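Local coordinates for protein type 3 secretion system chaperone PscG (Pseudomonas aeruginosa, PDB 2UWJ) that acts with PscE as a cytoplasmic chaperone that stops the needle protein PscF from polymerising prematurely and is required for assembly of the type III secretion needle, at residues L12-S17 / A41-I46; Q37-R42 / W67-P72; E57-A62 / P72-C77. All blocks are in the same frame, centred on the assembly; numbering follows the deposited sequence.

Interaction 1: residues L12-S17 / A41-I46; sequences LALAGS and ARLIRI
L43 and I44 of segment 41-46 pack against A13, L14 and S17 of segment 12-17, and the case illustrates how a TPR-like helical array is built: the two helices are separated in sequence by helix 22-34, yet run almost parallel. Their axes approach to 9.2 Å at an angle of 17°. Side chain meets side chain only through carbon atoms, and no hydrogen bond joins the segments.

L43 comes first. Its CG is anti to the backbone N (chi1 169°), as is that of L14; the branched ends of the two leucines meet between the helices. The two side chains cross obliquely, with L14 CD1 3.9 Å from L43 CG and L43 CD2 close to both methyls of L14. Apolar side chains of another protein chain in the assembly also pack on L14 and L43, so this leucine pair faces a bound partner as well as the neighbouring helix.

I44 follows and covers most of the remaining surface. Its CD1 lies 3.7 Å from A13 CB, with I44 CG2 on the same methyl at 4.0 Å, so that one small alanine receives both branches of the isoleucine. I44 CG1 meanwhile approaches the backbone, 4.1 Å from L14 N; helix 22-34 contributes L32 to the packing round I44.

Beyond the side chain, I44 O rests 4.2 Å from S17 CB. The hydroxyl of that serine bonds S47 OG and turns back into its own helix, S17 OG donating to L14 O at 2.6 Å.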
# COMPACT_ATOMS: atom_id res chain seq x y z
N LEU C 12 7.28 9.49 -4.40
CA LEU C 12 7.32 10.24 -5.65
C LEU C 12 8.52 9.73 -6.48
O LEU C 12 8.41 9.51 -7.67
CB LEU C 12 7.51 11.74 -5.40
CG LEU C 12 6.21 12.49 -5.02
CD1 LEU C 12 6.57 13.88 -4.36
CD2 LEU C 12 5.33 12.62 -6.29
N ALA C 13 9.68 9.55 -5.84
CA ALA C 13 10.86 9.11 -6.57
C ALA C 13 10.64 7.71 -7.22
O ALA C 13 11.03 7.47 -8.38
CB ALA C 13 12.08 9.06 -5.63
N LEU C 14 10.03 6.80 -6.46
CA LEU C 14 9.79 5.45 -6.99
C LEU C 14 8.82 5.53 -8.17
O LEU C 14 9.08 4.96 -9.22
CB LEU C 14 9.22 4.57 -5.88
CG LEU C 14 9.04 3.12 -6.39
CD1 LEU C 14 10.43 2.53 -6.76
CD2 LEU C 14 8.38 2.30 -5.25
N ALA C 15 7.71 6.26 -8.00
CA ALA C 15 6.73 6.40 -9.10
C ALA C 15 7.43 7.02 -10.29
O ALA C 15 7.27 6.58 -11.42
CB ALA C 15 5.52 7.28 -8.67
N GLY C 16 8.22 8.05 -10.04
CA GLY C 16 8.94 8.73 -11.10
C GLY C 16 10.02 7.90 -11.81
O GLY C 16 10.29 8.10 -13.01
N SER C 17 10.61 6.97 -11.09
CA SER C 17 11.66 6.11 -11.67
C SER C 17 11.08 5.23 -12.79
O SER C 17 11.85 4.72 -13.58
CB SER C 17 12.29 5.20 -10.59
OG SER C 17 11.37 4.19 -10.12
N ALA C 41 16.55 4.25 -0.71
CA ALA C 41 17.35 4.94 -1.74
C ALA C 41 17.84 3.90 -2.77
O ALA C 41 17.85 4.18 -3.97
CB ALA C 41 18.57 5.62 -1.13
N ARG C 42 18.27 2.73 -2.29
CA ARG C 42 18.83 1.68 -3.14
C ARG C 42 17.75 1.16 -4.11
O ARG C 42 18.00 1.00 -5.30
CB ARG C 42 19.38 0.57 -2.23
CG ARG C 42 20.06 -0.57 -2.96
CD ARG C 42 21.26 -0.08 -3.68
NE ARG C 42 22.19 0.62 -2.79
CZ ARG C 42 23.10 0.07 -1.97
NH1 ARG C 42 23.26 -1.25 -1.85
NH2 ARG C 42 23.90 0.90 -1.28
N LEU C 43 16.55 0.91 -3.59
CA LEU C 43 15.39 0.56 -4.42
C LEU C 43 15.17 1.58 -5.56
O LEU C 43 15.00 1.23 -6.76
CB LEU C 43 14.10 0.55 -3.55
CG LEU C 43 12.78 0.46 -4.36
CD1 LEU C 43 12.85 -0.84 -5.13
CD2 LEU C 43 11.51 0.44 -3.43
N ILE C 44 15.18 2.86 -5.22
CA ILE C 44 14.95 3.90 -6.24
C ILE C 44 16.06 3.94 -7.29
O ILE C 44 15.78 4.00 -8.50
CB ILE C 44 14.82 5.32 -5.55
CG1 ILE C 44 13.48 5.38 -4.75
CG2 ILE C 44 14.87 6.43 -6.61
CD1 ILE C 44 13.54 6.44 -3.49
N ARG C 45 17.29 3.86 -6.83
CA ARG C 45 18.46 3.86 -7.72
C ARG C 45 18.34 2.69 -8.69
O ARG C 45 18.52 2.86 -9.89
CB ARG C 45 19.74 3.66 -6.88
CG ARG C 45 20.27 4.96 -6.18
CD ARG C 45 21.58 4.67 -5.49
NE ARG C 45 22.07 5.81 -4.70
CZ ARG C 45 22.63 6.90 -5.23
NH1 ARG C 45 22.75 6.97 -6.55
NH2 ARG C 45 23.10 7.88 -4.46
N ILE C 46 18.07 1.51 -8.15
CA ILE C 46 17.97 0.30 -8.99
C ILE C 46 16.79 0.35 -10.01
O ILE C 46 16.94 0.04 -11.21
CB ILE C 46 17.86 -0.93 -8.11
CG1 ILE C 46 19.23 -1.16 -7.45
CG2 ILE C 46 17.42 -2.16 -8.98
CD1 ILE C 46 19.22 -2.17 -6.28

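Interaction 2: residues Q37-R42 / W67-P72; sequences QDEAAR and WPALEP
E39 and W67 lie flat against one another, their side chains running antiparallel. With CG anti to the backbone N (chi1 -174°) and an extended chain beyond it, E39 runs over one face of the indole. E39 CB stands above the ring system, E39 CG makes a CH-pi contact 3.7 Å from the centroid of the five-membered ring, and the carboxyl carbon E39 CD ends 3.4 Å from W67 CD1. The carboxylate plane is only 14° from that of the indole, and the carboxylate as well as the methylenes lies along the face of the ring.

R42 approaches differently. Its chain is bent and crosses W67 at about a right angle, the guanidinium plane turned 68° from the ring; R42 NH1 comes to the indole edge, 3.7 Å from W67 CZ3, while CZ3 in turn sits over the guanidinium, toward its rim. D38 adds its CB, 3.7 Å from W67 CH2.

This is where the first turn of helix 38-51, opened by Q37 at its N-cap, meets the loop and short 3-10 segment that lead into helix 71-80 of the TPR-like array. L70 CD1 presses tightly on R42 CG at 3.3 Å, and L70 also reaches L43 and I46.

A water completes the junction: it donates to E39 OE2 at 2.8 Å and accepts from A69 N at 3.0 Å, tethering the carboxylate to the backbone of the 3-10 segment.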
# COMPACT_ATOMS: atom_id res chain seq x y z
N GLN C 37 18.09 6.55 4.91
CA GLN C 37 17.05 5.64 4.36
C GLN C 37 17.69 4.90 3.18
O GLN C 37 17.30 5.06 2.01
CB GLN C 37 15.86 6.49 3.90
CG GLN C 37 15.08 7.11 5.10
CD GLN C 37 14.47 6.05 6.03
OE1 GLN C 37 14.21 4.92 5.63
NE2 GLN C 37 14.19 6.44 7.26
N ASP C 38 18.68 4.10 3.52
CA ASP C 38 19.47 3.41 2.48
C ASP C 38 18.73 2.39 1.62
O ASP C 38 18.95 2.34 0.40
CB ASP C 38 20.66 2.71 3.12
CG ASP C 38 21.58 3.67 3.88
OD1 ASP C 38 21.50 4.91 3.65
OD2 ASP C 38 22.40 3.18 4.66
N GLU C 39 17.91 1.56 2.25
CA GLU C 39 17.18 0.54 1.51
C GLU C 39 16.25 1.20 0.51
O GLU C 39 16.22 0.81 -0.67
CB GLU C 39 16.40 -0.41 2.44
CG GLU C 39 15.76 -1.57 1.58
CD GLU C 39 15.07 -2.63 2.44
OE1 GLU C 39 14.95 -2.43 3.66
OE2 GLU C 39 14.66 -3.66 1.91
N ALA C 40 15.49 2.22 0.95
CA ALA C 40 14.62 2.92 0.02
C ALA C 40 15.43 3.63 -1.07
O ALA C 40 15.02 3.64 -2.24
CB ALA C 40 13.70 3.94 0.76
N ALA C 41 16.55 4.25 -0.71
CA ALA C 41 17.35 4.94 -1.74
C ALA C 41 17.84 3.90 -2.77
O ALA C 41 17.85 4.18 -3.97
CB ALA C 41 18.57 5.62 -1.13
N ARG C 42 18.27 2.73 -2.29
CA ARG C 42 18.83 1.68 -3.14
C ARG C 42 17.75 1.16 -4.11
O ARG C 42 18.00 1.00 -5.30
CB ARG C 42 19.38 0.57 -2.23
CG ARG C 42 20.06 -0.57 -2.96
CD ARG C 42 21.26 -0.08 -3.68
NE ARG C 42 22.19 0.62 -2.79
CZ ARG C 42 23.10 0.07 -1.97
NH1 ARG C 42 23.26 -1.25 -1.85
NH2 ARG C 42 23.90 0.90 -1.28
N TRP C 67 19.72 -6.58 1.23
CA TRP C 67 18.25 -6.45 1.31
C TRP C 67 17.57 -7.41 0.37
O TRP C 67 17.48 -7.14 -0.82
CB TRP C 67 17.87 -5.00 0.97
CG TRP C 67 18.37 -4.06 2.02
CD1 TRP C 67 18.06 -4.08 3.36
CD2 TRP C 67 19.30 -2.99 1.84
NE1 TRP C 67 18.76 -3.10 4.02
CE2 TRP C 67 19.53 -2.42 3.12
CE3 TRP C 67 19.98 -2.46 0.73
CZ2 TRP C 67 20.39 -1.35 3.31
CZ3 TRP C 67 20.86 -1.38 0.92
CH2 TRP C 67 21.05 -0.85 2.21
N PRO C 68 17.07 -8.54 0.89
CA PRO C 68 16.41 -9.51 0.02
C PRO C 68 15.27 -8.97 -0.85
O PRO C 68 15.06 -9.47 -1.95
CB PRO C 68 15.95 -10.60 1.00
CG PRO C 68 17.04 -10.52 2.12
CD PRO C 68 17.13 -9.02 2.29
N ALA C 69 14.56 -7.95 -0.39
CA ALA C 69 13.45 -7.43 -1.18
C ALA C 69 13.92 -6.81 -2.52
O ALA C 69 13.09 -6.51 -3.36
CB ALA C 69 12.67 -6.36 -0.36
N LEU C 70 15.23 -6.55 -2.65
CA LEU C 70 15.77 -5.97 -3.88
C LEU C 70 16.15 -7.06 -4.89
O LEU C 70 16.33 -6.76 -6.09
CB LEU C 70 17.01 -5.10 -3.61
CG LEU C 70 16.77 -3.92 -2.67
CD1 LEU C 70 18.09 -3.16 -2.49
CD2 LEU C 70 15.64 -2.99 -3.24
N GLU C 71 16.23 -8.31 -4.42
CA GLU C 71 16.66 -9.42 -5.32
C GLU C 71 15.85 -9.56 -6.65
O GLU C 71 16.44 -9.86 -7.67
CB GLU C 71 16.70 -10.76 -4.59
CG GLU C 71 17.82 -10.85 -3.54
CD GLU C 71 19.19 -11.01 -4.24
OE1 GLU C 71 19.27 -11.86 -5.15
OE2 GLU C 71 20.13 -10.26 -3.91
N PRO C 72 14.51 -9.39 -6.61
CA PRO C 72 13.78 -9.51 -7.88
C PRO C 72 14.31 -8.58 -8.98
O PRO C 72 14.27 -8.94 -10.15
CB PRO C 72 12.33 -9.14 -7.50
CG PRO C 72 12.24 -9.70 -6.01
CD PRO C 72 13.59 -9.27 -5.45
O HOH W 1 15.12 -6.37 2.13

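Interaction 3: residues E57-A62 / P72-C77; sequences EALAFA and PWFALC
In the TPR-like array, the short helix 55-59 and the residues that follow it lean on helix 71-80, where A62, L59 and A58 meet F74 and C77. F74 carries most of the contact. Its CG is anti to the carbonyl carbon (chi1 -53°), and its ring lies against the backbone of A58, F61 and A62. A62 lies over one face: its CB stands 3.7 Å from the F74 ring centroid in a CH-pi contact, and A62 CA is 3.5 Å from F74 CE2, toward the rim. The carbonyl oxygen of A58 approaches the same ring obliquely, 3.5 Å from F74 CE1, and F61 CB lies 4.0 Å from F74 CZ.

Between these two helices runs a loop that holds N65, a residue that itself touches F74. The two elements are neighbours in the chain within this TPR-like array, and R90 of helix 84-95 packs on both A62 and F74, carrying the packing on to the next helix.

L59 and F74 lie alongside each other, pointing opposite ways. L59 CD2 reaches F74 CB at 3.7 Å, while L59 CG packs on C77 CB at 3.6 Å, so the leucine spans the two residues one turn apart on the partner helix. Next to L59, A58 presents its methyl to sulphur, with A58 CB 3.7 Å from C77 SG. The backbone bond from A62 N to L59 O, 3.0 Å long, closes a turn leading into A62, whose methyl lies over the ring.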
# COMPACT_ATOMS: atom_id res chain seq x y z
N GLU C 57 24.73 -1.54 -14.69
CA GLU C 57 24.94 -0.64 -13.56
C GLU C 57 23.99 -1.01 -12.39
O GLU C 57 24.39 -0.96 -11.22
CB GLU C 57 24.75 0.81 -13.99
CG GLU C 57 25.82 1.29 -15.06
CD GLU C 57 25.35 2.58 -15.71
OE1 GLU C 57 25.54 3.67 -15.14
OE2 GLU C 57 24.73 2.46 -16.79
N ALA C 58 22.74 -1.38 -12.70
CA ALA C 58 21.81 -1.78 -11.62
C ALA C 58 22.38 -3.02 -10.95
O ALA C 58 22.34 -3.13 -9.72
CB ALA C 58 20.36 -2.03 -12.18
N LEU C 59 22.97 -3.92 -11.73
CA LEU C 59 23.52 -5.15 -11.19
C LEU C 59 24.80 -4.95 -10.36
O LEU C 59 25.19 -5.83 -9.63
CB LEU C 59 23.78 -6.18 -12.30
CG LEU C 59 22.56 -7.02 -12.71
CD1 LEU C 59 22.94 -7.74 -14.04
CD2 LEU C 59 22.17 -8.09 -11.58
N ALA C 60 25.44 -3.78 -10.46
CA ALA C 60 26.61 -3.57 -9.60
C ALA C 60 26.17 -3.68 -8.10
O ALA C 60 26.98 -4.05 -7.24
CB ALA C 60 27.25 -2.19 -9.87
N PHE C 61 24.91 -3.38 -7.81
CA PHE C 61 24.39 -3.43 -6.41
C PHE C 61 24.08 -4.86 -5.92
O PHE C 61 23.90 -5.10 -4.70
CB PHE C 61 23.14 -2.56 -6.29
CG PHE C 61 23.40 -1.06 -6.39
CD1 PHE C 61 24.14 -0.40 -5.41
CD2 PHE C 61 22.88 -0.31 -7.44
CE1 PHE C 61 24.35 1.00 -5.48
CE2 PHE C 61 23.07 1.06 -7.52
CZ PHE C 61 23.81 1.73 -6.54
N ALA C 62 24.04 -5.84 -6.83
CA ALA C 62 23.76 -7.23 -6.43
C ALA C 62 24.85 -7.87 -5.53
O ALA C 62 24.54 -8.70 -4.66
CB ALA C 62 23.51 -8.17 -7.70
N PRO C 72 14.51 -9.39 -6.61
CA PRO C 72 13.78 -9.51 -7.88
C PRO C 72 14.31 -8.58 -8.98
O PRO C 72 14.27 -8.94 -10.15
CB PRO C 72 12.33 -9.14 -7.50
CG PRO C 72 12.24 -9.70 -6.01
CD PRO C 72 13.59 -9.27 -5.45
N TRP C 73 14.75 -7.36 -8.61
CA TRP C 73 15.27 -6.42 -9.58
C TRP C 73 16.51 -6.99 -10.25
O TRP C 73 16.67 -6.81 -11.47
CB TRP C 73 15.63 -5.07 -8.95
CG TRP C 73 14.44 -4.45 -8.34
CD1 TRP C 73 13.96 -4.63 -7.05
CD2 TRP C 73 13.53 -3.56 -8.98
NE1 TRP C 73 12.79 -3.89 -6.87
CE2 TRP C 73 12.52 -3.22 -8.04
CE3 TRP C 73 13.47 -3.01 -10.28
CZ2 TRP C 73 11.46 -2.34 -8.37
CZ3 TRP C 73 12.40 -2.13 -10.59
CH2 TRP C 73 11.44 -1.82 -9.66
N PHE C 74 17.38 -7.66 -9.50
CA PHE C 74 18.59 -8.24 -10.12
C PHE C 74 18.19 -9.41 -11.07
O PHE C 74 18.77 -9.51 -12.16
CB PHE C 74 19.60 -8.70 -9.05
CG PHE C 74 19.94 -7.59 -8.06
CD1 PHE C 74 20.17 -6.30 -8.51
CD2 PHE C 74 20.02 -7.86 -6.68
CE1 PHE C 74 20.47 -5.25 -7.59
CE2 PHE C 74 20.32 -6.83 -5.76
CZ PHE C 74 20.54 -5.54 -6.21
N ALA C 75 17.22 -10.25 -10.68
CA ALA C 75 16.72 -11.31 -11.59
C ALA C 75 16.21 -10.62 -12.91
O ALA C 75 16.49 -11.07 -14.03
CB ALA C 75 15.55 -12.05 -10.96
N LEU C 76 15.46 -9.53 -12.77
CA LEU C 76 14.89 -8.87 -13.97
C LEU C 76 16.03 -8.37 -14.87
O LEU C 76 15.94 -8.46 -16.11
CB LEU C 76 13.96 -7.70 -13.61
CG LEU C 76 12.58 -8.14 -13.02
CD1 LEU C 76 11.85 -6.94 -12.41
CD2 LEU C 76 11.73 -8.78 -14.09
N CYS C 77 17.08 -7.82 -14.25
CA CYS C 77 18.24 -7.30 -14.99
C CYS C 77 18.94 -8.45 -15.75
O CYS C 77 19.35 -8.31 -16.95
CB CYS C 77 19.23 -6.61 -14.04
SG CYS C 77 18.66 -4.97 -13.53

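Helix 38-51 joins interaction 1 to interaction 2, which share A41 and R42, and helix 71-80 joins interaction 2 to interaction 3, which share P72. The centres of interactions 1 and 2 lie about 10 Å apart. Those of interactions 2 and 3 are about 11 Å apart, and those of interactions 1 and 3 about 14 Å. Along the chain, interaction 1 closes before interaction 3 opens, whereas the segments of interactions 2 and 3 alternate. Side chains bridge the sites directly: I46 packs on W73 and F74, L43 on W73, and R42 on F61. Helices of the TPR-like array are thereby packed into one continuous body, and partner chains in the assembly pack on residues of all three segment pairs, consistent with its chaperone role.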